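Long-range contact in alkaline phosphatase D (Bacillus subtilis, PDB 2YEQ), which hydrolyses phosphate monoesters to an alcohol and phosphate and also acts as a phosphodiesterase, at an active site containing iron and calcium: residues 121-135 against 404-416. Residues are numbered along the deposited sequence; the frame is centred on the assembly and turned at random.
Sequences FASCQQYEHGYYTAY and EFVGTSITSGGNG. With FE (Fe (III) ion), chain B.
Cys124 O accepts two backbone hydrogen bonds, from Thr411 N at 3.1 Å and from Ser412 N at 3.2 Å. One residue earlier, Ser123 O accepts a 3.0 Å bond from Ile410 N. Cys124 also binds the iron (III) ion through SG at 2.5 Å, and the grip on its carbonyl is consistent with a part in positioning the thiolate. The Ser412 hydroxyl oxygen accepts from Gln126 N and also bonds Tyr154 OH, itself an iron ligand, which makes Ser412 a second-shell residue. Thr411 OG1 donates to Gln126 O over 2.8 Å, above the carbonyl plane and across from His129 N, which reaches the same oxygen from the opposite face. Farther along, Gly413 N points almost straight (175°) at His129 ND1, near the ring plane, 3.0 Å away; His129 NE2 binds Tyr161 O, so the imidazole is gripped at both nitrogens, and Gln126 CG lies over one of its faces. These bonds hold the type II turn from Thr411 to Gly414 against 124-129. A water bridges Ile410 O, Tyr131 O and Ala134 N.

Apolar packing centres on Ile410. With CG1 beside the backbone N (chi1 -69°), CD1 reaches over one face of the Tyr135 ring, 4.0 Å from its centroid, and touches the methyls of Ala122 and Ala134. Tyr135 OH is fixed by Gln125 OE1. Thr411 CG2 instead meets the Tyr132 ring at its edge. Toward the strands, Phe121 CZ abuts Phe405 O and CB. The contact thus joins the loops after strands 117-122 and 400-406, which belong to different sheets of the calcineurin-like metallophosphatase fold, and contributes Cys124 to the iron site completed by Asp151, Tyr154 and His382.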
ATOM      1  N   PHE A 121       1.148   7.253  -4.008  1.00 18.79           N
ATOM      2  CA  PHE A 121       0.880   5.902  -3.480  1.00 18.16           C
ATOM      3  C   PHE A 121       2.017   4.958  -3.777  1.00 17.69           C
ATOM      4  O   PHE A 121       2.719   5.064  -4.794  1.00 17.15           O
ATOM      5  CB  PHE A 121      -0.511   5.362  -3.877  1.00 17.95           C
ATOM      6  CG  PHE A 121      -0.689   5.047  -5.317  1.00 19.27           C
ATOM      7  CD1 PHE A 121      -0.422   3.780  -5.797  1.00 19.39           C
ATOM      8  CD2 PHE A 121      -1.226   5.997  -6.190  1.00 19.79           C
ATOM      9  CE1 PHE A 121      -0.653   3.445  -7.115  1.00 20.53           C
ATOM     10  CE2 PHE A 121      -1.470   5.672  -7.531  1.00 20.47           C
ATOM     11  CZ  PHE A 121      -1.165   4.405  -7.997  1.00 20.41           C
ATOM     12  N   ALA A 122       2.211   4.033  -2.839  1.00 17.24           N
ATOM     13  CA  ALA A 122       3.346   3.151  -2.864  1.00 15.69           C
ATOM     14  C   ALA A 122       2.924   1.747  -2.417  1.00 14.10           C
ATOM     15  O   ALA A 122       1.916   1.586  -1.737  1.00 13.47           O
ATOM     16  CB  ALA A 122       4.397   3.694  -1.893  1.00 14.70           C
ATOM     17  N   SER A 123       3.716   0.763  -2.796  1.00 16.27           N
ATOM     18  CA  SER A 123       3.560  -0.608  -2.298  1.00 17.40           C
ATOM     19  C   SER A 123       4.865  -1.333  -2.455  1.00 16.86           C
ATOM     20  O   SER A 123       5.761  -0.865  -3.161  1.00 18.08           O
ATOM     21  CB  SER A 123       2.469  -1.323  -3.110  1.00 16.96           C
ATOM     22  OG  SER A 123       2.894  -1.505  -4.439  1.00 18.34           O
ATOM     23  N   CYS A 124       4.984  -2.493  -1.803  1.00 16.93           N
ATOM     24  CA  CYS A 124       5.981  -3.509  -2.170  1.00 15.59           C
ATOM     25  C   CYS A 124       7.449  -3.074  -2.005  1.00 15.75           C
ATOM     26  O   CYS A 124       8.193  -2.765  -2.969  1.00 16.81           O
ATOM     27  CB  CYS A 124       5.697  -4.097  -3.563  1.00 16.00           C
ATOM     28  SG  CYS A 124       4.079  -5.018  -3.689  1.00 18.01           S
ATOM     29  N   GLN A 125       7.887  -3.131  -0.756  1.00 17.64           N
ATOM     30  CA  GLN A 125       9.200  -2.628  -0.378  1.00 17.08           C
ATOM     31  C   GLN A 125      10.114  -3.691   0.239  1.00 17.64           C
ATOM     32  O   GLN A 125      10.707  -3.461   1.291  1.00 19.00           O
ATOM     33  CB  GLN A 125       9.040  -1.430   0.559  1.00 17.20           C
ATOM     34  CG  GLN A 125       8.214  -1.653   1.815  1.00 16.85           C
ATOM     35  CD  GLN A 125       7.655  -0.391   2.361  1.00 17.27           C
ATOM     36  OE1 GLN A 125       7.285   0.526   1.601  1.00 16.37           O
ATOM     37  NE2 GLN A 125       7.542  -0.318   3.686  1.00 16.32           N
ATOM     38  N   GLN A 126      10.264  -4.812  -0.455  1.00 16.93           N
ATOM     39  CA  GLN A 126      11.100  -5.919   0.016  1.00 18.38           C
ATOM     40  C   GLN A 126      12.469  -5.323   0.412  1.00 19.84           C
ATOM     41  O   GLN A 126      13.209  -4.833  -0.422  1.00 21.26           O
ATOM     42  CB  GLN A 126      11.269  -6.994  -1.061  1.00 17.59           C
ATOM     43  CG  GLN A 126      11.161  -8.448  -0.588  1.00 19.28           C
ATOM     44  CD  GLN A 126      12.377  -8.938   0.226  1.00 21.02           C
ATOM     45  OE1 GLN A 126      12.949  -8.181   0.969  1.00 20.70           O
ATOM     46  NE2 GLN A 126      12.757 -10.223   0.072  1.00 22.89           N
ATOM     47  N   TYR A 127      12.776  -5.365   1.700  1.00 19.00           N
ATOM     48  CA  TYR A 127      13.979  -4.736   2.262  1.00 18.32           C
ATOM     49  C   TYR A 127      15.246  -5.262   1.646  1.00 19.74           C
ATOM     50  O   TYR A 127      16.229  -4.510   1.434  1.00 17.59           O
ATOM     51  CB  TYR A 127      13.977  -4.948   3.777  1.00 18.38           C
ATOM     52  CG  TYR A 127      15.111  -4.350   4.590  1.00 18.26           C
ATOM     53  CD1 TYR A 127      15.025  -3.037   5.084  1.00 19.50           C
ATOM     54  CD2 TYR A 127      16.227  -5.100   4.916  1.00 19.54           C
ATOM     55  CE1 TYR A 127      16.038  -2.507   5.862  1.00 20.17           C
ATOM     56  CE2 TYR A 127      17.248  -4.565   5.685  1.00 20.23           C
ATOM     57  CZ  TYR A 127      17.152  -3.280   6.150  1.00 20.61           C
ATOM     58  OH  TYR A 127      18.178  -2.747   6.908  1.00 26.10           O
ATOM     59  N   GLU A 128      15.226  -6.544   1.314  1.00 18.09           N
ATOM     60  CA  GLU A 128      16.424  -7.193   0.803  1.00 18.70           C
ATOM     61  C   GLU A 128      16.716  -6.843  -0.657  1.00 19.81           C
ATOM     62  O   GLU A 128      17.862  -6.999  -1.115  1.00 19.74           O
ATOM     63  CB  GLU A 128      16.270  -8.714   0.883  1.00 21.38           C
ATOM     64  CG  GLU A 128      15.946  -9.256   2.277  1.00 21.25           C
ATOM     65  CD  GLU A 128      15.879 -10.789   2.263  1.00 23.59           C
ATOM     66  OE1 GLU A 128      15.133 -11.377   1.400  1.00 19.58           O
ATOM     67  OE2 GLU A 128      16.620 -11.396   3.068  1.00 24.00           O
ATOM     68  N   HIS A 129      15.692  -6.413  -1.394  1.00 17.73           N
ATOM     69  CA  HIS A 129      15.824  -6.242  -2.845  1.00 18.51           C
ATOM     70  C   HIS A 129      16.448  -4.911  -3.279  1.00 19.52           C
ATOM     71  O   HIS A 129      16.909  -4.791  -4.416  1.00 17.37           O
ATOM     72  CB  HIS A 129      14.472  -6.441  -3.530  1.00 18.86           C
ATOM     73  CG  HIS A 129      14.015  -7.868  -3.497  1.00 20.14           C
ATOM     74  ND1 HIS A 129      12.970  -8.343  -4.259  1.00 20.86           N
ATOM     75  CD2 HIS A 129      14.500  -8.935  -2.812  1.00 19.61           C
ATOM     76  CE1 HIS A 129      12.813  -9.635  -4.023  1.00 20.53           C
ATOM     77  NE2 HIS A 129      13.729 -10.017  -3.151  1.00 19.82           N
ATOM     78  N   GLY A 130      16.475  -3.941  -2.382  1.00 19.07           N
ATOM     79  CA  GLY A 130      17.125  -2.682  -2.695  1.00 20.34           C
ATOM     80  C   GLY A 130      17.004  -1.679  -1.585  1.00 18.91           C
ATOM     81  O   GLY A 130      16.384  -1.947  -0.556  1.00 18.42           O
ATOM     82  N   TYR A 131      17.634  -0.532  -1.827  1.00 19.86           N
ATOM     83  CA  TYR A 131      17.589   0.630  -0.954  1.00 20.31           C
ATOM     84  C   TYR A 131      16.320   1.415  -1.219  1.00 18.31           C
ATOM     85  O   TYR A 131      15.745   1.356  -2.318  1.00 18.59           O
ATOM     86  CB  TYR A 131      18.915   1.457  -1.118  1.00 20.19           C
ATOM     87  CG  TYR A 131      20.066   0.618  -0.613  1.00 20.06           C
ATOM     88  CD1 TYR A 131      20.327   0.505   0.758  1.00 20.19           C
ATOM     89  CD2 TYR A 131      20.791  -0.190  -1.483  1.00 21.79           C
ATOM     90  CE1 TYR A 131      21.337  -0.330   1.237  1.00 20.61           C
ATOM     91  CE2 TYR A 131      21.777  -1.032  -1.021  1.00 21.76           C
ATOM     92  CZ  TYR A 131      22.044  -1.102   0.345  1.00 21.70           C
ATOM     93  OH  TYR A 131      23.004  -1.966   0.779  1.00 24.09           O
ATOM     94  N   TYR A 132      15.872   2.117  -0.190  1.00 16.78           N
ATOM     95  CA  TYR A 132      14.666   2.923  -0.198  1.00 17.36           C
ATOM     96  C   TYR A 132      14.869   4.368  -0.728  1.00 17.87           C
ATOM     97  O   TYR A 132      14.235   5.327  -0.286  1.00 15.85           O
ATOM     98  CB  TYR A 132      14.047   2.937   1.201  1.00 18.94           C
ATOM     99  CG  TYR A 132      13.483   1.579   1.697  1.00 18.85           C
ATOM    100  CD1 TYR A 132      13.299   0.490   0.839  1.00 18.10           C
ATOM    101  CD2 TYR A 132      13.097   1.434   3.027  1.00 18.70           C
ATOM    102  CE1 TYR A 132      12.778  -0.733   1.319  1.00 17.82           C
ATOM    103  CE2 TYR A 132      12.572   0.249   3.505  1.00 17.82           C
ATOM    104  CZ  TYR A 132      12.416  -0.837   2.660  1.00 19.22           C
ATOM    105  OH  TYR A 132      11.879  -2.001   3.182  1.00 17.12           O
ATOM    106  N   THR A 133      15.679   4.480  -1.759  1.00 20.47           N
ATOM    107  CA  THR A 133      15.854   5.743  -2.483  1.00 21.76           C
ATOM    108  C   THR A 133      14.513   6.354  -2.903  1.00 21.41           C
ATOM    109  O   THR A 133      14.336   7.578  -2.862  1.00 20.80           O
ATOM    110  CB  THR A 133      16.701   5.500  -3.706  1.00 23.02           C
ATOM    111  OG1 THR A 133      17.784   4.639  -3.346  1.00 24.65           O
ATOM    112  CG2 THR A 133      17.235   6.838  -4.313  1.00 23.07           C
ATOM    113  N   ALA A 134      13.535   5.514  -3.273  1.00 20.74           N
ATOM    114  CA  ALA A 134      12.218   6.039  -3.634  1.00 17.54           C
ATOM    115  C   ALA A 134      11.644   6.939  -2.562  1.00 17.48           C
ATOM    116  O   ALA A 134      11.028   7.969  -2.877  1.00 19.10           O
ATOM    117  CB  ALA A 134      11.197   4.894  -3.988  1.00 17.93           C
ATOM    118  N   TYR A 135      11.808   6.560  -1.290  1.00 16.18           N
ATOM    119  CA  TYR A 135      11.260   7.352  -0.199  1.00 16.85           C
ATOM    120  C   TYR A 135      12.065   8.632   0.089  1.00 17.60           C
ATOM    121  O   TYR A 135      11.510   9.616   0.575  1.00 17.38           O
ATOM    122  CB  TYR A 135      11.129   6.523   1.073  1.00 17.20           C
ATOM    123  CG  TYR A 135       9.956   5.565   1.085  1.00 16.09           C
ATOM    124  CD1 TYR A 135       8.668   6.033   0.896  1.00 16.67           C
ATOM    125  CD2 TYR A 135      10.136   4.199   1.285  1.00 16.87           C
ATOM    126  CE1 TYR A 135       7.581   5.185   0.905  1.00 18.60           C
ATOM    127  CE2 TYR A 135       9.038   3.320   1.310  1.00 16.68           C
ATOM    128  CZ  TYR A 135       7.765   3.814   1.119  1.00 16.81           C
ATOM    129  OH  TYR A 135       6.645   3.013   1.135  1.00 17.14           O
ATOM    130  N   GLU A 404      -7.568   2.745 -14.137  1.00 18.04           N
ATOM    131  CA  GLU A 404      -6.755   2.087 -13.111  1.00 19.95           C
ATOM    132  C   GLU A 404      -5.303   2.500 -13.255  1.00 18.03           C
ATOM    133  O   GLU A 404      -4.738   2.409 -14.333  1.00 18.18           O
ATOM    134  CB  GLU A 404      -6.833   0.547 -13.224  1.00 19.69           C
ATOM    135  CG  GLU A 404      -6.035  -0.150 -12.107  1.00 20.43           C
ATOM    136  CD  GLU A 404      -6.069  -1.690 -12.114  1.00 24.46           C
ATOM    137  OE1 GLU A 404      -6.300  -2.321 -13.187  1.00 23.39           O
ATOM    138  OE2 GLU A 404      -5.780  -2.256 -11.020  1.00 21.31           O
ATOM    139  N   PHE A 405      -4.699   2.925 -12.142  1.00 18.68           N
ATOM    140  CA  PHE A 405      -3.270   3.165 -12.068  1.00 17.41           C
ATOM    141  C   PHE A 405      -2.640   2.139 -11.144  1.00 17.81           C
ATOM    142  O   PHE A 405      -2.872   2.165  -9.926  1.00 18.73           O
ATOM    143  CB  PHE A 405      -3.038   4.584 -11.527  1.00 18.74           C
ATOM    144  CG  PHE A 405      -3.698   5.633 -12.378  1.00 18.39           C
ATOM    145  CD1 PHE A 405      -3.237   5.855 -13.665  1.00 20.23           C
ATOM    146  CD2 PHE A 405      -4.793   6.318 -11.942  1.00 19.08           C
ATOM    147  CE1 PHE A 405      -3.861   6.791 -14.506  1.00 20.56           C
ATOM    148  CE2 PHE A 405      -5.445   7.280 -12.800  1.00 20.84           C
ATOM    149  CZ  PHE A 405      -4.956   7.489 -14.072  1.00 18.43           C
ATOM    150  N   VAL A 406      -1.853   1.256 -11.732  1.00 16.44           N
ATOM    151  CA  VAL A 406      -1.144   0.224 -11.017  1.00 17.02           C
ATOM    152  C   VAL A 406       0.264   0.731 -10.780  1.00 17.20           C
ATOM    153  O   VAL A 406       1.022   0.978 -11.704  1.00 17.65           O
ATOM    154  CB  VAL A 406      -1.061  -1.085 -11.830  1.00 16.80           C
ATOM    155  CG1 VAL A 406      -0.312  -2.193 -11.053  1.00 17.15           C
ATOM    156  CG2 VAL A 406      -2.495  -1.547 -12.255  1.00 17.02           C
ATOM    157  N   GLY A 407       0.623   0.907  -9.530  1.00 17.97           N
ATOM    158  CA  GLY A 407       1.971   1.346  -9.223  1.00 18.09           C
ATOM    159  C   GLY A 407       2.992   0.261  -9.132  1.00 18.90           C
ATOM    160  O   GLY A 407       2.733  -0.823  -8.597  1.00 19.88           O
ATOM    161  N   THR A 408       4.184   0.559  -9.635  1.00 18.41           N
ATOM    162  CA  THR A 408       5.343  -0.283  -9.415  1.00 18.49           C
ATOM    163  C   THR A 408       5.686  -0.420  -7.917  1.00 17.26           C
ATOM    164  O   THR A 408       5.105   0.234  -7.060  1.00 17.60           O
ATOM    165  CB  THR A 408       6.525   0.302 -10.162  1.00 18.65           C
ATOM    166  OG1 THR A 408       7.629  -0.600 -10.145  1.00 18.72           O
ATOM    167  CG2 THR A 408       6.899   1.696  -9.610  1.00 17.02           C
ATOM    168  N   SER A 409       6.652  -1.261  -7.630  1.00 17.60           N
ATOM    169  CA  SER A 409       7.108  -1.478  -6.271  1.00 17.27           C
ATOM    170  C   SER A 409       8.219  -0.474  -5.895  1.00 17.69           C
ATOM    171  O   SER A 409       8.966  -0.008  -6.767  1.00 16.71           O
ATOM    172  CB  SER A 409       7.667  -2.872  -6.191  1.00 16.19           C
ATOM    173  OG  SER A 409       8.551  -3.130  -7.271  1.00 16.79           O
ATOM    174  N   ILE A 410       8.300  -0.168  -4.605  1.00 17.57           N
ATOM    175  CA  ILE A 410       9.389   0.642  -4.030  1.00 15.69           C
ATOM    176  C   ILE A 410      10.722  -0.046  -4.259  1.00 16.94           C
ATOM    177  O   ILE A 410      11.700   0.607  -4.655  1.00 17.02           O
ATOM    178  CB  ILE A 410       9.126   0.893  -2.537  1.00 16.50           C
ATOM    179  CG1 ILE A 410       7.926   1.817  -2.357  1.00 17.92           C
ATOM    180  CG2 ILE A 410      10.375   1.408  -1.808  1.00 15.70           C
ATOM    181  CD1 ILE A 410       8.215   3.355  -2.617  1.00 16.20           C
ATOM    182  N   THR A 411      10.787  -1.366  -4.008  1.00 15.67           N
ATOM    183  CA  THR A 411      11.978  -2.168  -4.298  1.00 16.04           C
ATOM    184  C   THR A 411      11.756  -3.593  -4.824  1.00 15.79           C
ATOM    185  O   THR A 411      12.641  -4.151  -5.442  1.00 17.34           O
ATOM    186  CB  THR A 411      12.820  -2.382  -3.012  1.00 18.37           C
ATOM    187  OG1 THR A 411      11.943  -2.829  -1.967  1.00 17.09           O
ATOM    188  CG2 THR A 411      13.549  -1.065  -2.610  1.00 16.94           C
ATOM    189  N   SER A 412      10.622  -4.215  -4.515  1.00 14.81           N
ATOM    190  CA  SER A 412      10.461  -5.664  -4.776  1.00 16.01           C
ATOM    191  C   SER A 412      10.726  -5.954  -6.232  1.00 18.84           C
ATOM    192  O   SER A 412      10.194  -5.271  -7.120  1.00 20.16           O
ATOM    193  CB  SER A 412       9.059  -6.148  -4.404  1.00 15.28           C
ATOM    194  OG  SER A 412       8.753  -5.790  -3.084  1.00 13.75           O
ATOM    195  N   GLY A 413      11.617  -6.913  -6.460  1.00 17.73           N
ATOM    196  CA  GLY A 413      11.974  -7.351  -7.801  1.00 18.98           C
ATOM    197  C   GLY A 413      13.293  -6.816  -8.304  1.00 18.44           C
ATOM    198  O   GLY A 413      13.851  -7.341  -9.263  1.00 20.84           O
ATOM    199  N   GLY A 414      13.835  -5.798  -7.642  1.00 18.43           N
ATOM    200  CA  GLY A 414      15.171  -5.327  -8.001  1.00 18.88           C
ATOM    201  C   GLY A 414      15.139  -4.240  -9.069  1.00 19.89           C
ATOM    202  O   GLY A 414      14.147  -3.520  -9.207  1.00 21.17           O
ATOM    203  N   ASN A 415      16.210  -4.120  -9.843  1.00 20.45           N
ATOM    204  CA  ASN A 415      16.383  -2.932 -10.676  1.00 20.16           C
ATOM    205  C   ASN A 415      15.419  -2.841 -11.847  1.00 21.99           C
ATOM    206  O   ASN A 415      14.991  -1.733 -12.238  1.00 21.27           O
ATOM    207  CB  ASN A 415      17.820  -2.835 -11.176  1.00 22.41           C
ATOM    208  CG  ASN A 415      18.814  -2.650 -10.057  1.00 20.11           C
ATOM    209  OD1 ASN A 415      18.490  -2.078  -9.000  1.00 20.61           O
ATOM    210  ND2 ASN A 415      20.030  -3.135 -10.272  1.00 19.90           N
ATOM    211  N   GLY A 416      15.077  -3.993 -12.414  1.00 22.56           N
ATOM    212  CA  GLY A 416      14.072  -4.028 -13.466  1.00 23.64           C
ATOM    213  C   GLY A 416      14.578  -3.392 -14.757  1.00 24.31           C
ATOM    214  O   GLY A 416      15.790  -3.377 -15.039  1.00 21.08           O
TER
HETATM  215 FE    FE B1524       5.023  -7.300  -3.246  1.00 17.60          FE
HETATM  216  O   HOH W   1       3.050   2.806  -6.388  1.00 19.43           O
HETATM  217  O   HOH W   2       5.454   1.947  -5.057  1.00 15.42           O
HETATM  218  O   HOH W   3       3.764  -3.147  -6.969  1.00 20.44           O
HETATM  219  O   HOH W   4      13.528   2.514  -3.418  1.00 17.65           O